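Local coordinates for teichoic acid biosynthesis protein F (Staphylococcus epidermidis, PDB 3L7I), which is a teichoic acid biosynthesis protein with a C-terminal region of the GT-B glycosyltransferase clan, at residues V626-F638 with I691-N703. Sequence-based numbering, arbitrary orientation.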
loop_
_atom_site.group_PDB
_atom_site.type_symbol
_atom_site.label_atom_id
_atom_site.label_comp_id
_atom_site.label_asym_id
_atom_site.label_seq_id
_atom_site.Cartn_x
_atom_site.Cartn_y
_atom_site.Cartn_z
ATOM N N VAL A 626 -13.880 51.483 -5.920
ATOM C CA VAL A 626 -14.564 52.256 -4.886
ATOM C C VAL A 626 -15.328 53.449 -5.435
ATOM O O VAL A 626 -16.314 53.866 -4.850
ATOM C CB VAL A 626 -13.644 52.787 -3.741
ATOM C CG1 VAL A 626 -13.157 51.658 -2.869
ATOM C CG2 VAL A 626 -12.497 53.641 -4.301
ATOM N N MET A 627 -14.883 54.028 -6.535
ATOM C CA MET A 627 -15.615 55.181 -7.035
ATOM C C MET A 627 -17.082 54.818 -7.313
ATOM O O MET A 627 -17.972 55.664 -7.205
ATOM C CB MET A 627 -14.948 55.750 -8.279
ATOM C CG MET A 627 -14.730 54.733 -9.356
ATOM S SD MET A 627 -14.264 55.543 -10.882
ATOM C CE MET A 627 -14.155 54.133 -11.994
ATOM N N PHE A 628 -17.330 53.559 -7.659
ATOM C CA PHE A 628 -18.669 53.148 -8.029
ATOM C C PHE A 628 -19.524 53.028 -6.786
ATOM O O PHE A 628 -20.750 53.081 -6.868
ATOM C CB PHE A 628 -18.666 51.810 -8.769
ATOM C CG PHE A 628 -17.962 51.836 -10.090
ATOM C CD1 PHE A 628 -18.417 52.632 -11.117
ATOM C CD2 PHE A 628 -16.862 51.042 -10.314
ATOM C CE1 PHE A 628 -17.783 52.649 -12.330
ATOM C CE2 PHE A 628 -16.225 51.054 -11.532
ATOM C CZ PHE A 628 -16.686 51.858 -12.537
ATOM N N ASP A 629 -18.890 52.838 -5.637
ATOM C CA ASP A 629 -19.624 52.723 -4.389
ATOM C C ASP A 629 -19.966 54.110 -3.896
ATOM O O ASP A 629 -21.135 54.445 -3.655
ATOM C CB ASP A 629 -18.774 52.032 -3.326
ATOM C CG ASP A 629 -18.491 50.581 -3.656
ATOM O OD1 ASP A 629 -17.297 50.202 -3.642
ATOM O OD2 ASP A 629 -19.457 49.822 -3.928
ATOM N N TYR A 630 -18.922 54.915 -3.744
ATOM C CA TYR A 630 -19.036 56.251 -3.178
ATOM C C TYR A 630 -20.045 57.082 -3.961
ATOM O O TYR A 630 -20.698 57.963 -3.408
ATOM C CB TYR A 630 -17.662 56.910 -3.143
ATOM C CG TYR A 630 -17.671 58.242 -2.502
ATOM C CD1 TYR A 630 -17.849 58.369 -1.139
ATOM C CD2 TYR A 630 -17.522 59.390 -3.255
ATOM C CE1 TYR A 630 -17.876 59.636 -0.534
ATOM C CE2 TYR A 630 -17.546 60.651 -2.669
ATOM C CZ TYR A 630 -17.717 60.764 -1.313
ATOM O OH TYR A 630 -17.740 61.998 -0.735
ATOM N N GLY A 631 -20.187 56.757 -5.245
ATOM C CA GLY A 631 -21.088 57.447 -6.159
ATOM C C GLY A 631 -22.564 57.422 -5.789
ATOM O O GLY A 631 -23.349 58.245 -6.256
ATOM N N ILE A 632 -22.958 56.481 -4.947
ATOM C CA ILE A 632 -24.325 56.466 -4.500
ATOM C C ILE A 632 -24.636 57.762 -3.754
ATOM O O ILE A 632 -25.788 58.215 -3.732
ATOM C CB ILE A 632 -24.587 55.287 -3.577
ATOM C CG1 ILE A 632 -24.345 53.963 -4.322
ATOM C CG2 ILE A 632 -25.998 55.374 -3.017
ATOM C CD1 ILE A 632 -24.216 52.747 -3.401
ATOM N N LEU A 633 -23.613 58.370 -3.154
ATOM C CA LEU A 633 -23.817 59.563 -2.329
ATOM C C LEU A 633 -23.947 60.865 -3.134
ATOM O O LEU A 633 -24.338 61.900 -2.574
ATOM C CB LEU A 633 -22.725 59.686 -1.254
ATOM C CG LEU A 633 -22.668 58.555 -0.218
ATOM C CD1 LEU A 633 -21.319 58.540 0.578
ATOM C CD2 LEU A 633 -23.862 58.601 0.708
ATOM N N LYS A 634 -23.638 60.798 -4.435
ATOM C CA LYS A 634 -23.691 61.958 -5.345
ATOM C C LYS A 634 -22.849 63.112 -4.804
ATOM O O LYS A 634 -23.293 64.253 -4.729
ATOM C CB LYS A 634 -25.123 62.422 -5.604
ATOM C CG LYS A 634 -26.060 61.333 -6.066
ATOM C CD LYS A 634 -27.407 61.887 -6.512
ATOM C CE LYS A 634 -28.523 60.866 -6.293
ATOM N NZ LYS A 634 -29.831 61.327 -6.860
ATOM N N ARG A 635 -21.628 62.793 -4.403
ATOM C CA ARG A 635 -20.729 63.786 -3.869
ATOM C C ARG A 635 -19.550 63.908 -4.825
ATOM O O ARG A 635 -19.363 63.056 -5.685
ATOM C CB ARG A 635 -20.287 63.395 -2.442
ATOM C CG ARG A 635 -21.090 64.051 -1.332
ATOM C CD ARG A 635 -21.975 63.127 -0.540
ATOM N NE ARG A 635 -21.275 62.603 0.626
ATOM C CZ ARG A 635 -21.848 62.183 1.762
ATOM N NH1 ARG A 635 -21.076 61.699 2.728
ATOM N NH2 ARG A 635 -23.167 62.227 1.946
ATOM N N PRO A 636 -18.758 64.981 -4.694
ATOM C CA PRO A 636 -17.610 65.205 -5.581
ATOM C C PRO A 636 -16.538 64.133 -5.432
ATOM O O PRO A 636 -16.160 63.813 -4.310
ATOM C CB PRO A 636 -17.041 66.539 -5.088
ATOM C CG PRO A 636 -18.139 67.177 -4.345
ATOM C CD PRO A 636 -18.921 66.078 -3.728
ATOM N N GLN A 637 -16.060 63.592 -6.545
ATOM C CA GLN A 637 -14.881 62.744 -6.515
ATOM C C GLN A 637 -13.791 63.423 -7.338
ATOM O O GLN A 637 -14.094 64.232 -8.214
ATOM C CB GLN A 637 -15.175 61.346 -7.059
ATOM C CG GLN A 637 -16.457 60.723 -6.549
ATOM C CD GLN A 637 -16.502 59.217 -6.762
ATOM O OE1 GLN A 637 -15.460 58.557 -6.845
ATOM N NE2 GLN A 637 -17.712 58.659 -6.829
ATOM N N PHE A 638 -12.535 63.111 -7.016
ATOM C CA PHE A 638 -11.358 63.581 -7.739
ATOM C C PHE A 638 -10.512 62.374 -8.098
ATOM O O PHE A 638 -10.615 61.314 -7.460
ATOM C CB PHE A 638 -10.528 64.519 -6.868
ATOM C CG PHE A 638 -11.202 65.822 -6.571
ATOM C CD1 PHE A 638 -11.034 66.923 -7.421
ATOM C CD2 PHE A 638 -12.010 65.964 -5.447
ATOM C CE1 PHE A 638 -11.655 68.138 -7.150
ATOM C CE2 PHE A 638 -12.625 67.179 -5.183
ATOM C CZ PHE A 638 -12.447 68.261 -6.030
ATOM N N ILE A 691 -21.745 64.000 -12.125
ATOM C CA ILE A 691 -22.088 63.177 -10.975
ATOM C C ILE A 691 -23.431 62.486 -11.177
ATOM O O ILE A 691 -23.605 61.321 -10.822
ATOM C CB ILE A 691 -22.135 64.025 -9.699
ATOM C CG1 ILE A 691 -20.718 64.422 -9.304
ATOM C CG2 ILE A 691 -22.812 63.274 -8.557
ATOM C CD1 ILE A 691 -20.638 65.152 -7.995
ATOM N N ASP A 692 -24.382 63.214 -11.744
ATOM C CA ASP A 692 -25.697 62.662 -12.023
ATOM C C ASP A 692 -25.620 61.572 -13.096
ATOM O O ASP A 692 -26.228 60.524 -12.953
ATOM C CB ASP A 692 -26.687 63.774 -12.407
ATOM C CG ASP A 692 -27.057 64.687 -11.223
ATOM O OD1 ASP A 692 -26.869 64.262 -10.063
ATOM O OD2 ASP A 692 -27.544 65.827 -11.460
ATOM N N ALA A 693 -24.856 61.805 -14.157
ATOM C CA ALA A 693 -24.716 60.802 -15.209
ATOM C C ALA A 693 -24.136 59.511 -14.631
ATOM O O ALA A 693 -24.596 58.409 -14.943
ATOM C CB ALA A 693 -23.835 61.316 -16.323
ATOM N N PHE A 694 -23.117 59.666 -13.790
ATOM C CA PHE A 694 -22.427 58.548 -13.164
ATOM C C PHE A 694 -23.367 57.826 -12.205
ATOM O O PHE A 694 -23.372 56.601 -12.142
ATOM C CB PHE A 694 -21.193 59.071 -12.418
ATOM C CG PHE A 694 -20.296 58.011 -11.901
ATOM C CD1 PHE A 694 -19.271 57.522 -12.678
ATOM C CD2 PHE A 694 -20.458 57.513 -10.624
ATOM C CE1 PHE A 694 -18.424 56.535 -12.196
ATOM C CE2 PHE A 694 -19.616 56.531 -10.133
ATOM C CZ PHE A 694 -18.595 56.041 -10.925
ATOM N N TYR A 695 -24.164 58.581 -11.455
ATOM C CA TYR A 695 -25.114 57.980 -10.520
ATOM C C TYR A 695 -26.209 57.245 -11.268
ATOM O O TYR A 695 -26.756 56.267 -10.780
ATOM C CB TYR A 695 -25.743 59.036 -9.614
ATOM C CG TYR A 695 -26.875 58.501 -8.765
ATOM C CD1 TYR A 695 -26.642 58.023 -7.488
ATOM C CD2 TYR A 695 -28.172 58.470 -9.244
ATOM C CE1 TYR A 695 -27.674 57.538 -6.709
ATOM C CE2 TYR A 695 -29.205 57.988 -8.474
ATOM C CZ TYR A 695 -28.954 57.526 -7.210
ATOM O OH TYR A 695 -29.988 57.047 -6.440
ATOM N N ASP A 696 -26.544 57.728 -12.453
ATOM C CA ASP A 696 -27.586 57.090 -13.235
ATOM C C ASP A 696 -27.068 55.755 -13.692
ATOM O O ASP A 696 -27.769 54.755 -13.620
ATOM C CB ASP A 696 -27.955 57.935 -14.463
ATOM C CG ASP A 696 -28.884 59.088 -14.126
ATOM O OD1 ASP A 696 -29.381 59.145 -12.975
ATOM O OD2 ASP A 696 -29.120 59.936 -15.024
ATOM N N ARG A 697 -25.821 55.748 -14.151
ATOM C CA ARG A 697 -25.269 54.601 -14.860
ATOM C C ARG A 697 -24.853 53.446 -13.940
ATOM O O ARG A 697 -25.027 52.287 -14.291
ATOM C CB ARG A 697 -24.092 55.032 -15.738
ATOM C CG ARG A 697 -23.647 53.958 -16.697
ATOM C CD ARG A 697 -22.498 54.377 -17.595
ATOM N NE ARG A 697 -22.053 53.235 -18.397
ATOM C CZ ARG A 697 -20.958 53.199 -19.157
ATOM N NH1 ARG A 697 -20.153 54.251 -19.243
ATOM N NH2 ARG A 697 -20.666 52.094 -19.834
ATOM N N PHE A 698 -24.317 53.757 -12.763
ATOM C CA PHE A 698 -23.722 52.729 -11.934
ATOM C C PHE A 698 -24.359 52.559 -10.564
ATOM O O PHE A 698 -24.164 51.526 -9.926
ATOM C CB PHE A 698 -22.234 52.998 -11.772
ATOM C CG PHE A 698 -21.524 53.209 -13.058
ATOM C CD1 PHE A 698 -21.182 52.137 -13.854
ATOM C CD2 PHE A 698 -21.185 54.488 -13.479
ATOM C CE1 PHE A 698 -20.522 52.338 -15.065
ATOM C CE2 PHE A 698 -20.524 54.691 -14.674
ATOM C CZ PHE A 698 -20.191 53.615 -15.470
ATOM N N CYS A 699 -25.111 53.547 -10.096
ATOM C CA CYS A 699 -25.562 53.491 -8.708
ATOM C C CYS A 699 -27.066 53.516 -8.538
ATOM O O CYS A 699 -27.563 53.483 -7.410
ATOM C CB CYS A 699 -24.955 54.633 -7.904
ATOM S SG CYS A 699 -23.322 55.122 -8.460
ATOM N N SER A 700 -27.784 53.572 -9.653
ATOM C CA SER A 700 -29.231 53.757 -9.621
ATOM C C SER A 700 -29.946 52.551 -9.023
ATOM O O SER A 700 -31.046 52.665 -8.500
ATOM C CB SER A 700 -29.758 54.012 -11.034
ATOM O OG SER A 700 -29.624 52.850 -11.836
ATOM N N VAL A 701 -29.310 51.392 -9.107
ATOM C CA VAL A 701 -29.944 50.144 -8.717
ATOM C C VAL A 701 -30.142 49.997 -7.216
ATOM O O VAL A 701 -31.109 49.375 -6.808
ATOM C CB VAL A 701 -29.181 48.926 -9.261
ATOM C CG1 VAL A 701 -29.732 47.626 -8.676
ATOM C CG2 VAL A 701 -29.228 48.913 -10.787
ATOM N N ASP A 702 -29.252 50.571 -6.404
ATOM C CA ASP A 702 -29.259 50.350 -4.945
ATOM C C ASP A 702 -30.539 50.822 -4.182
ATOM O O ASP A 702 -30.791 52.009 -3.990
ATOM C CB ASP A 702 -27.936 50.841 -4.303
ATOM C CG ASP A 702 -26.794 49.772 -4.368
ATOM O OD1 ASP A 702 -27.014 48.634 -3.885
ATOM O OD2 ASP A 702 -25.676 50.059 -4.880
ATOM N N ASN A 703 -31.337 49.832 -3.778
ATOM C CA ASN A 703 -32.597 49.977 -3.051
ATOM C C ASN A 703 -32.383 50.371 -1.616
ATOM O O ASN A 703 -33.293 50.843 -0.946
ATOM C CB ASN A 703 -33.275 48.608 -2.994
ATOM C CG ASN A 703 -34.548 48.545 -3.796
ATOM O OD1 ASN A 703 -34.875 49.472 -4.534
ATOM N ND2 ASN A 703 -35.289 47.443 -3.656
HETATM O O HOH W 1 -22.303 50.846 -7.147
#
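In the C-terminal Rossmann-like domain of this GT-B protein, F628 on helix 626-630 meets F694 and F698 on helix 688-698. The two helix segments cross at -100°. F628 turns an edge to the face of F698, with ring centroids 4.9 Å apart. Its ring lies almost parallel to that of F694, at 3°, but the two meet rim to rim rather than stacked. G631 CA lies at the edge of the F694 ring, near its plane, with CE2 4.3 Å away, and C699 SG sits 3.6 Å from G631 C. The CB of C699 packs on I632 CG1. K634 lies across one face of Y695. Its CE is 3.4 Å from the ring centroid, a CH-pi contact, and NZ lies 4.0 Å from the same centroid, a cation-pi contact. The extended chain beyond CG carries both atoms over the ring. I691 CD1 packs against R635 O at 3.4 Å. Q637 NE2 donates a straight hydrogen bond to M627 O (3.0 Å), which also accepts from G631 N. This ties the start of strand 637-640 to helix 626-630. The F628, F694 and F698 cluster packs helix 688-698 against helix 626-630 of the beta-alpha-beta crossover between parallel strands 618-621 and 637-640 of a Rossmann-like sheet.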